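Probable leucine/isoleucine/valine-binding protein (Rhodopirellula baltica, PDB 4KV7) probably binds leucine, isoleucine, valine or related ligands in the manner of a periplasmic binding protein. Local coordinates at residues A[62-67]-A[78-83]; A[190-195]-A[211-216]; A[277-280]-A[286-289]. The protein carries 1 engineered substitution. All coordinates share one frame; numbering follows the deposited sequence. Where two conformers were deposited one is given.

Contact 1: A[62-67]-A[78-83]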
loop_
_atom_site.group_PDB
_atom_site.type_symbol
_atom_site.label_atom_id
_atom_site.label_comp_id
_atom_site.label_asym_id
_atom_site.label_seq_id
_atom_site.Cartn_x
_atom_site.Cartn_y
_atom_site.Cartn_z
ATOM N N ILE A 62 2.701 17.798 6.692
ATOM C CA ILE A 62 2.830 18.629 5.500
ATOM C C ILE A 62 2.736 17.687 4.311
ATOM O O ILE A 62 3.658 16.907 4.041
ATOM C CB ILE A 62 4.160 19.387 5.490
ATOM C CG1 ILE A 62 4.263 20.248 6.751
ATOM C CG2 ILE A 62 4.283 20.232 4.224
ATOM C CD1 ILE A 62 5.607 20.920 6.941
ATOM N N ALA A 63 1.586 17.703 3.641
ATOM C CA ALA A 63 1.298 16.770 2.558
ATOM C C ALA A 63 1.271 17.498 1.224
ATOM O O ALA A 63 0.446 18.391 1.014
ATOM C CB ALA A 63 -0.024 16.066 2.806
ATOM N N LEU A 64 2.185 17.119 0.338
ATOM C CA LEU A 64 2.329 17.741 -0.967
ATOM C C LEU A 64 1.863 16.754 -2.033
ATOM O O LEU A 64 2.134 15.558 -1.942
ATOM C CB LEU A 64 3.788 18.123 -1.203
ATOM C CG LEU A 64 4.417 19.022 -0.130
ATOM C CD1 LEU A 64 5.849 19.397 -0.486
ATOM C CD2 LEU A 64 3.582 20.273 0.125
ATOM N N ASP A 65 1.166 17.268 -3.038
ATOM C CA ASP A 65 0.638 16.468 -4.133
ATOM C C ASP A 65 1.710 16.233 -5.187
ATOM O O ASP A 65 2.336 17.174 -5.662
ATOM C CB ASP A 65 -0.537 17.225 -4.756
ATOM C CG ASP A 65 -1.286 16.431 -5.824
ATOM O OD1 ASP A 65 -1.147 15.196 -5.928
ATOM O OD2 ASP A 65 -2.063 17.091 -6.555
ATOM N N ASP A 66 1.918 14.973 -5.555
ATOM C CA ASP A 66 2.727 14.653 -6.734
ATOM C C ASP A 66 1.962 13.946 -7.845
ATOM O O ASP A 66 2.549 13.594 -8.862
ATOM C CB ASP A 66 4.033 13.908 -6.397
ATOM C CG ASP A 66 3.816 12.567 -5.725
ATOM O OD1 ASP A 66 2.741 11.943 -5.884
ATOM O OD2 ASP A 66 4.768 12.123 -5.042
ATOM N N GLY A 67 0.660 13.749 -7.654
ATOM C CA GLY A 67 -0.159 13.121 -8.679
ATOM C C GLY A 67 0.302 11.728 -9.087
ATOM O O GLY A 67 -0.048 11.278 -10.182
ATOM N N HIS A 78 12.520 17.545 -1.994
ATOM C CA HIS A 78 13.511 18.560 -1.670
ATOM C C HIS A 78 12.913 19.602 -0.724
ATOM O O HIS A 78 13.550 19.991 0.248
ATOM C CB HIS A 78 14.079 19.204 -2.935
ATOM C CG HIS A 78 15.050 18.327 -3.665
ATOM N ND1 HIS A 78 16.231 17.899 -3.097
ATOM C CD2 HIS A 78 15.013 17.790 -4.906
ATOM C CE1 HIS A 78 16.881 17.137 -3.959
ATOM N NE2 HIS A 78 16.168 17.062 -5.068
ATOM N N ARG A 79 11.680 20.024 -0.988
ATOM C CA ARG A 79 11.039 21.012 -0.127
ATOM C C ARG A 79 10.778 20.456 1.273
ATOM O O ARG A 79 11.015 21.141 2.272
ATOM C CB ARG A 79 9.746 21.548 -0.760
ATOM C CG ARG A 79 9.970 22.379 -2.024
ATOM C CD ARG A 79 8.937 23.497 -2.191
ATOM N NE ARG A 79 7.562 22.999 -2.176
ATOM C CZ ARG A 79 6.921 22.524 -3.239
ATOM N NH1 ARG A 79 7.533 22.463 -4.416
ATOM N NH2 ARG A 79 5.670 22.098 -3.125
ATOM N N LEU A 80 10.313 19.214 1.353
ATOM C CA LEU A 80 10.009 18.602 2.641
ATOM C C LEU A 80 11.261 18.446 3.498
ATOM O O LEU A 80 11.233 18.711 4.699
ATOM C CB LEU A 80 9.331 17.239 2.453
ATOM C CG LEU A 80 7.918 17.293 1.874
ATOM C CD1 LEU A 80 7.474 15.897 1.485
ATOM C CD2 LEU A 80 6.963 17.910 2.878
ATOM N N THR A 81 12.360 18.020 2.883
ATOM C CA THR A 81 13.580 17.739 3.641
ATOM C C THR A 81 14.422 18.990 3.888
ATOM O O THR A 81 15.119 19.086 4.900
ATOM C CB THR A 81 14.451 16.663 2.963
ATOM O OG1 THR A 81 14.780 17.076 1.630
ATOM C CG2 THR A 81 13.716 15.330 2.920
ATOM N N ASP A 82 14.367 19.947 2.968
ATOM C CA ASP A 82 15.112 21.187 3.131
ATOM C C ASP A 82 14.276 22.196 3.907
ATOM O O ASP A 82 14.386 22.291 5.130
ATOM C CB ASP A 82 15.511 21.754 1.765
ATOM C CG ASP A 82 16.445 22.953 1.865
ATOM O OD1 ASP A 82 16.546 23.564 2.949
ATOM O OD2 ASP A 82 17.080 23.289 0.843
ATOM N N GLU A 83 13.435 22.950 3.207
ATOM C CA GLU A 83 12.790 24.095 3.836
ATOM C C GLU A 83 11.816 23.735 4.963
ATOM O O GLU A 83 11.737 24.459 5.952
ATOM C CB GLU A 83 12.148 25.029 2.802
ATOM C CG GLU A 83 10.789 24.605 2.295
ATOM C CD GLU A 83 10.334 25.454 1.118
ATOM O OE1 GLU A 83 9.324 26.178 1.256
ATOM O OE2 GLU A 83 10.993 25.393 0.060
HETATM O O HOH W 1 3.756 20.292 -5.002
#
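In the beta-alpha unit made by strand 57-65 and the helix that follows it, 70-81, I62 and L64 lie against L80 and R79 of the last helical turn. The unit belongs to one of the alpha/beta lobes of a periplasmic binding protein, and it illustrates how a helix is laid on a sheet: the strand alternates, so that I62 and L64 aim their CB atoms at the helix while A63 between them aims away. L64 and L80 reach toward each other tip to tip, L64 CD1 lying 3.8 Å from L80 CG. That methyl is placed by a side chain whose CG stands beside the backbone N and anti to the carbonyl carbon (chi1 -55°). I62 and L80 instead slide past each other in opposite directions, with I62 CG2 3.8 Å from L80 CD2. The same L80 CD2 also rests on the strand backbone, 3.6 Å from I62 O, so one leucine branch fills the angle between a side chain and a carbonyl. Around this apolar patch the chemistry becomes polar. R79 bends at two places along its chain and brings NH2 to 3.8 Å from L64 CD1, an oblique van der Waals approach. A water lies at the edge of the guanidinium, in its plane, and accepts from R79 NH2 at 3.2 Å; its bond to D65 O is weak, and that carbonyl also receives N76 ND2. At the strand end, D65 OD2 forms a salt bridge with R72 and a hydrogen bond with S27. D65 OD1 closes an Asx turn by accepting from G67 N at 2.9 Å, the donor standing 52° out of the carboxylate plane.

Contact 2: A[190-195]-A[211-216]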
loop_
_atom_site.group_PDB
_atom_site.type_symbol
_atom_site.label_atom_id
_atom_site.label_comp_id
_atom_site.label_asym_id
_atom_site.label_seq_id
_atom_site.Cartn_x
_atom_site.Cartn_y
_atom_site.Cartn_z
ATOM N N SER A 190 7.569 -16.480 -21.602
ATOM C CA SER A 190 6.422 -17.368 -21.764
ATOM C C SER A 190 5.178 -16.881 -21.019
ATOM O O SER A 190 4.062 -17.250 -21.366
ATOM C CB SER A 190 6.774 -18.787 -21.310
ATOM O OG SER A 190 6.937 -18.848 -19.905
ATOM N N LEU A 191 5.367 -16.061 -19.993
ATOM C CA LEU A 191 4.238 -15.632 -19.171
ATOM C C LEU A 191 3.320 -14.665 -19.916
ATOM O O LEU A 191 3.791 -13.774 -20.627
ATOM C CB LEU A 191 4.726 -14.963 -17.885
ATOM C CG LEU A 191 5.140 -15.866 -16.720
ATOM C CD1 LEU A 191 6.326 -16.755 -17.060
ATOM C CD2 LEU A 191 5.462 -15.013 -15.501
ATOM N N PRO A 192 1.998 -14.819 -19.748
ATOM C CA PRO A 192 1.092 -13.809 -20.310
ATOM C C PRO A 192 1.291 -12.513 -19.546
ATOM O O PRO A 192 1.237 -12.518 -18.323
ATOM C CB PRO A 192 -0.305 -14.372 -20.019
ATOM C CG PRO A 192 -0.083 -15.771 -19.468
ATOM C CD PRO A 192 1.292 -15.795 -18.908
ATOM N N HIS A 193 1.526 -11.417 -20.257
ATOM C CA HIS A 193 1.851 -10.164 -19.601
ATOM C C HIS A 193 1.399 -8.962 -20.425
ATOM O O HIS A 193 2.103 -8.518 -21.333
ATOM C CB HIS A 193 3.352 -10.084 -19.339
ATOM C CG HIS A 193 3.739 -9.006 -18.374
ATOM N ND1 HIS A 193 5.049 -8.655 -18.135
ATOM C CD2 HIS A 193 2.989 -8.217 -17.565
ATOM C CE1 HIS A 193 5.091 -7.691 -17.230
ATOM N NE2 HIS A 193 3.853 -7.414 -16.862
ATOM N N GLY A 194 0.210 -8.457 -20.116
ATOM C CA GLY A 194 -0.306 -7.252 -20.743
ATOM C C GLY A 194 0.046 -6.051 -19.894
ATOM O O GLY A 194 0.029 -6.149 -18.667
ATOM N N ARG A 195 0.369 -4.924 -20.537
ATOM C CA ARG A 195 0.800 -3.729 -19.807
ATOM C C ARG A 195 -0.024 -2.505 -20.171
ATOM O O ARG A 195 -0.653 -2.462 -21.224
ATOM C CB ARG A 195 2.270 -3.356 -20.073
ATOM C CG ARG A 195 3.274 -4.418 -20.422
ATOM C CD ARG A 195 3.852 -5.155 -19.243
ATOM N NE ARG A 195 4.241 -4.452 -18.009
ATOM C CZ ARG A 195 5.497 -4.349 -17.573
ATOM N NH1 ARG A 195 6.509 -4.798 -18.305
ATOM N NH2 ARG A 195 5.753 -3.811 -16.387
ATOM N N LEU A 211 -5.413 -11.934 -24.376
ATOM C CA LEU A 211 -6.401 -12.703 -25.128
ATOM C C LEU A 211 -5.788 -13.606 -26.191
ATOM O O LEU A 211 -6.369 -14.633 -26.550
ATOM C CB LEU A 211 -7.424 -11.764 -25.771
ATOM C CG LEU A 211 -8.406 -11.143 -24.785
ATOM C CD1 LEU A 211 -9.332 -10.158 -25.468
ATOM C CD2 LEU A 211 -9.185 -12.235 -24.099
HETATM N N MSE A 212 -4.620 -13.229 -26.701
HETATM C CA MSE A 212 -3.983 -14.008 -27.757
HETATM C C MSE A 212 -3.053 -15.085 -27.197
HETATM O O MSE A 212 -2.460 -15.848 -27.954
HETATM C CB MSE A 212 -3.200 -13.099 -28.703
HETATM C CG MSE A 212 -1.912 -12.575 -28.100
HETATM SE SE MSE A 212 -0.864 -11.481 -29.318
HETATM C CE MSE A 212 -2.108 -11.352 -30.806
ATOM N N HIS A 213 -2.919 -15.146 -25.878
ATOM C CA HIS A 213 -1.959 -16.063 -25.272
ATOM C C HIS A 213 -2.373 -17.523 -25.406
ATOM O O HIS A 213 -3.562 -17.841 -25.380
ATOM C CB HIS A 213 -1.756 -15.733 -23.799
ATOM C CG HIS A 213 -0.451 -16.220 -23.254
ATOM N ND1 HIS A 213 0.706 -15.476 -23.331
ATOM C CD2 HIS A 213 -0.113 -17.379 -22.640
ATOM C CE1 HIS A 213 1.699 -16.150 -22.777
ATOM N NE2 HIS A 213 1.229 -17.311 -22.355
ATOM N N GLN A 214 -1.375 -18.401 -25.552
ATOM C CA GLN A 214 -1.570 -19.849 -25.586
ATOM C C GLN A 214 -0.874 -20.499 -24.392
ATOM O O GLN A 214 0.360 -20.535 -24.349
ATOM C CB GLN A 214 -0.942 -20.425 -26.853
ATOM C CG GLN A 214 -1.216 -19.639 -28.119
ATOM C CD GLN A 214 -2.464 -20.105 -28.831
ATOM O OE1 GLN A 214 -3.499 -20.335 -28.205
ATOM N NE2 GLN A 214 -2.371 -20.259 -30.147
ATOM N N PRO A 215 -1.646 -21.026 -23.424
ATOM C CA PRO A 215 -3.110 -21.078 -23.388
ATOM C C PRO A 215 -3.701 -19.769 -22.881
ATOM O O PRO A 215 -2.981 -18.931 -22.338
ATOM C CB PRO A 215 -3.380 -22.180 -22.364
ATOM C CG PRO A 215 -2.266 -22.030 -21.389
ATOM C CD PRO A 215 -1.054 -21.631 -22.213
ATOM N N LEU A 216 -5.005 -19.595 -23.059
ATOM C CA LEU A 216 -5.702 -18.431 -22.523
ATOM C C LEU A 216 -5.604 -18.434 -20.998
ATOM O O LEU A 216 -5.815 -19.472 -20.374
ATOM C CB LEU A 216 -7.165 -18.476 -22.954
ATOM C CG LEU A 216 -8.071 -17.314 -22.556
ATOM C CD1 LEU A 216 -7.738 -16.056 -23.362
ATOM C CD2 LEU A 216 -9.535 -17.693 -22.713
#
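H213 lays its imidazole ring over P192, and this CH-pi contact carries most of the meeting between segments 190-195 and 211-216. P192 CG stands 3.5 Å from the centroid of the H213 ring and only 12° off its normal, above the middle of the face. P192 CB follows at 3.6 Å from H213 ND1, so the pyrrolidine ring spreads over the imidazole, although the two side chains cross at about a right angle. The imidazole is swung out to meet it with CG anti to the backbone N (chi1 -157°).

Polar approaches come at the rim of the ring. S190 O lies near the ring plane, 3.0 Å from both H213 CE1 and H213 NE2. Elsewhere on the rim, also in plane, P215 O approaches H213 CD2 at 3.3 Å, from a proline that follows a cis peptide bond. With an alanine in place of H213, the P192 ring would probably lose its aromatic cover, opening a gap between the loop and the residues leading into the strand.

Behind P192, backbone bonds to F161 tie this segment to strand 159-164. Strand 193-196 is the edge of a sheet whose parallel part runs in the order 2-1-3-4-5, and the H213 loop leads from helix 204-211 to strand 219-223, completing a beta-alpha-beta crossover past strand 159-164, an arrangement typical of type I periplasmic binding proteins.

Contact 3: A[277-280]-A[286-289]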
loop_
_atom_site.group_PDB
_atom_site.type_symbol
_atom_site.label_atom_id
_atom_site.label_comp_id
_atom_site.label_asym_id
_atom_site.label_seq_id
_atom_site.Cartn_x
_atom_site.Cartn_y
_atom_site.Cartn_z
ATOM N N ASP A 277 -13.716 -4.069 8.774
ATOM C CA ASP A 277 -14.887 -4.474 9.539
ATOM C C ASP A 277 -14.540 -5.458 10.665
ATOM O O ASP A 277 -15.429 -5.886 11.406
ATOM C CB ASP A 277 -15.960 -5.085 8.627
ATOM C CG ASP A 277 -16.627 -4.052 7.723
ATOM O OD1 ASP A 277 -16.693 -2.864 8.102
ATOM O OD2 ASP A 277 -17.105 -4.436 6.634
ATOM N N SER A 278 -13.263 -5.810 10.793
ATOM C CA SER A 278 -12.791 -6.760 11.814
ATOM C C SER A 278 -12.994 -6.239 13.227
ATOM O O SER A 278 -13.036 -5.025 13.447
ATOM C CB SER A 278 -11.291 -7.033 11.620
ATOM O OG SER A 278 -10.765 -7.827 12.679
ATOM N N ASP A 279 -13.075 -7.145 14.195
ATOM C CA ASP A 279 -13.178 -6.699 15.575
ATOM C C ASP A 279 -11.851 -6.803 16.320
ATOM O O ASP A 279 -11.803 -6.685 17.537
ATOM C CB ASP A 279 -14.311 -7.422 16.288
ATOM C CG ASP A 279 -15.651 -7.155 15.636
ATOM O OD1 ASP A 279 -15.860 -6.016 15.152
ATOM O OD2 ASP A 279 -16.487 -8.079 15.598
ATOM N N LEU A 280 -10.765 -6.973 15.566
ATOM C CA LEU A 280 -9.426 -6.886 16.150
ATOM C C LEU A 280 -9.311 -5.537 16.852
ATOM O O LEU A 280 -9.796 -4.527 16.327
ATOM C CB LEU A 280 -8.357 -6.983 15.062
ATOM C CG LEU A 280 -8.087 -8.370 14.492
ATOM C CD1 LEU A 280 -7.265 -8.246 13.216
ATOM C CD2 LEU A 280 -7.368 -9.235 15.513
ATOM N N TYR A 286 -9.223 2.050 14.958
ATOM C CA TYR A 286 -9.280 2.728 13.670
ATOM C C TYR A 286 -10.676 3.276 13.411
ATOM O O TYR A 286 -10.829 4.432 13.038
ATOM C CB TYR A 286 -8.873 1.755 12.561
ATOM C CG TYR A 286 -9.332 2.150 11.170
ATOM C CD1 TYR A 286 -8.728 3.195 10.477
ATOM C CD2 TYR A 286 -10.360 1.454 10.541
ATOM C CE1 TYR A 286 -9.148 3.538 9.200
ATOM C CE2 TYR A 286 -10.786 1.786 9.274
ATOM C CZ TYR A 286 -10.180 2.824 8.600
ATOM O OH TYR A 286 -10.628 3.129 7.334
ATOM N N ARG A 287 -11.702 2.457 13.613
ATOM C CA ARG A 287 -13.058 2.910 13.318
ATOM C C ARG A 287 -13.466 4.061 14.230
ATOM O O ARG A 287 -14.102 5.011 13.774
ATOM C CB ARG A 287 -14.075 1.766 13.397
ATOM C CG ARG A 287 -13.897 0.720 12.305
ATOM C CD ARG A 287 -15.178 -0.079 12.059
ATOM N NE ARG A 287 -15.549 -0.864 13.234
ATOM C CZ ARG A 287 -15.118 -2.094 13.486
ATOM N NH1 ARG A 287 -14.308 -2.700 12.636
ATOM N NH2 ARG A 287 -15.498 -2.718 14.592
ATOM N N ASP A 288 -13.093 3.991 15.509
ATOM C CA ASP A 288 -13.403 5.078 16.434
ATOM C C ASP A 288 -12.685 6.355 16.016
ATOM O O ASP A 288 -13.273 7.438 16.046
ATOM C CB ASP A 288 -12.980 4.732 17.865
ATOM C CG ASP A 288 -13.848 3.660 18.511
ATOM O OD1 ASP A 288 -14.992 3.429 18.066
ATOM O OD2 ASP A 288 -13.380 3.062 19.512
ATOM N N ALA A 289 -11.414 6.230 15.638
ATOM C CA ALA A 289 -10.619 7.390 15.247
ATOM C C ALA A 289 -11.189 8.030 13.994
ATOM O O ALA A 289 -11.298 9.255 13.915
ATOM C CB ALA A 289 -9.165 7.009 15.044
#
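R287 reaches from helix 281-293 back to the loop that leads into the same helix and grips it by its backbone. R287 NH1 donates to S278 O at 2.8 Å, and the N-H points almost straight at the oxygen (163°). The acceptor lies close to the guanidinium plane, at the edge of the group, whereas seen from the carbonyl the donor is tilted out of plane. A second bond is weak: R287 NH2 meets D279 OD1 at 3.4 Å, a salt bridge in which carboxylate and guanidinium are turned 76° against each other, so no paired, coplanar bridge forms. Because D279 was deposited in two conformers, this pairing is doubtful as a permanent feature. R287 NH1 also packs 3.4 Å from D277 C, while D277 OD1 remains 5.1 Å away from it, a separation at which the opposite charges may still attract weakly. The arginine chain bends at chi3 (-64°), which turns its flat end toward the loop.

The loop that presents S278 O is itself folded by an ST turn. S278 OG accepts from L280 N at 3.0 Å in a nearly straight bond, and L280 occupies the N-cap position of helix 281-293. The arginine sits about two turns into that helix and bonds back to the loop before it.

Further out, R287 NH1 has another acceptor in F276 O, so a single nitrogen serves two carbonyls of the loop. The R287 side chain also touches L299. Its neighbour Y286 packs on F276, and Y286 OH is hydrogen-bonded to S303 OG and S300 N, which fixes this helix against the start of helix 301-319.

In the fold
None of the three contacts is wholly core: contacts 1 and 2 are partly buried, and contact 3 is a surface contact. They hold different elements. Contact 1 joins a strand to the helix after it, contact 2 a loop to the lead-in of an edge strand, and contact 3 a helix to its own entry loop. The chemistry follows: aliphatic branches with a watered rim, then a ring over a proline, then an arginine bonded to backbone and carboxylate. Contacts 2 and 3 lie on opposite sides of the chain's centre, their centres 41 Å apart; contact 1 comes within about 17 Å of each at nearest atoms.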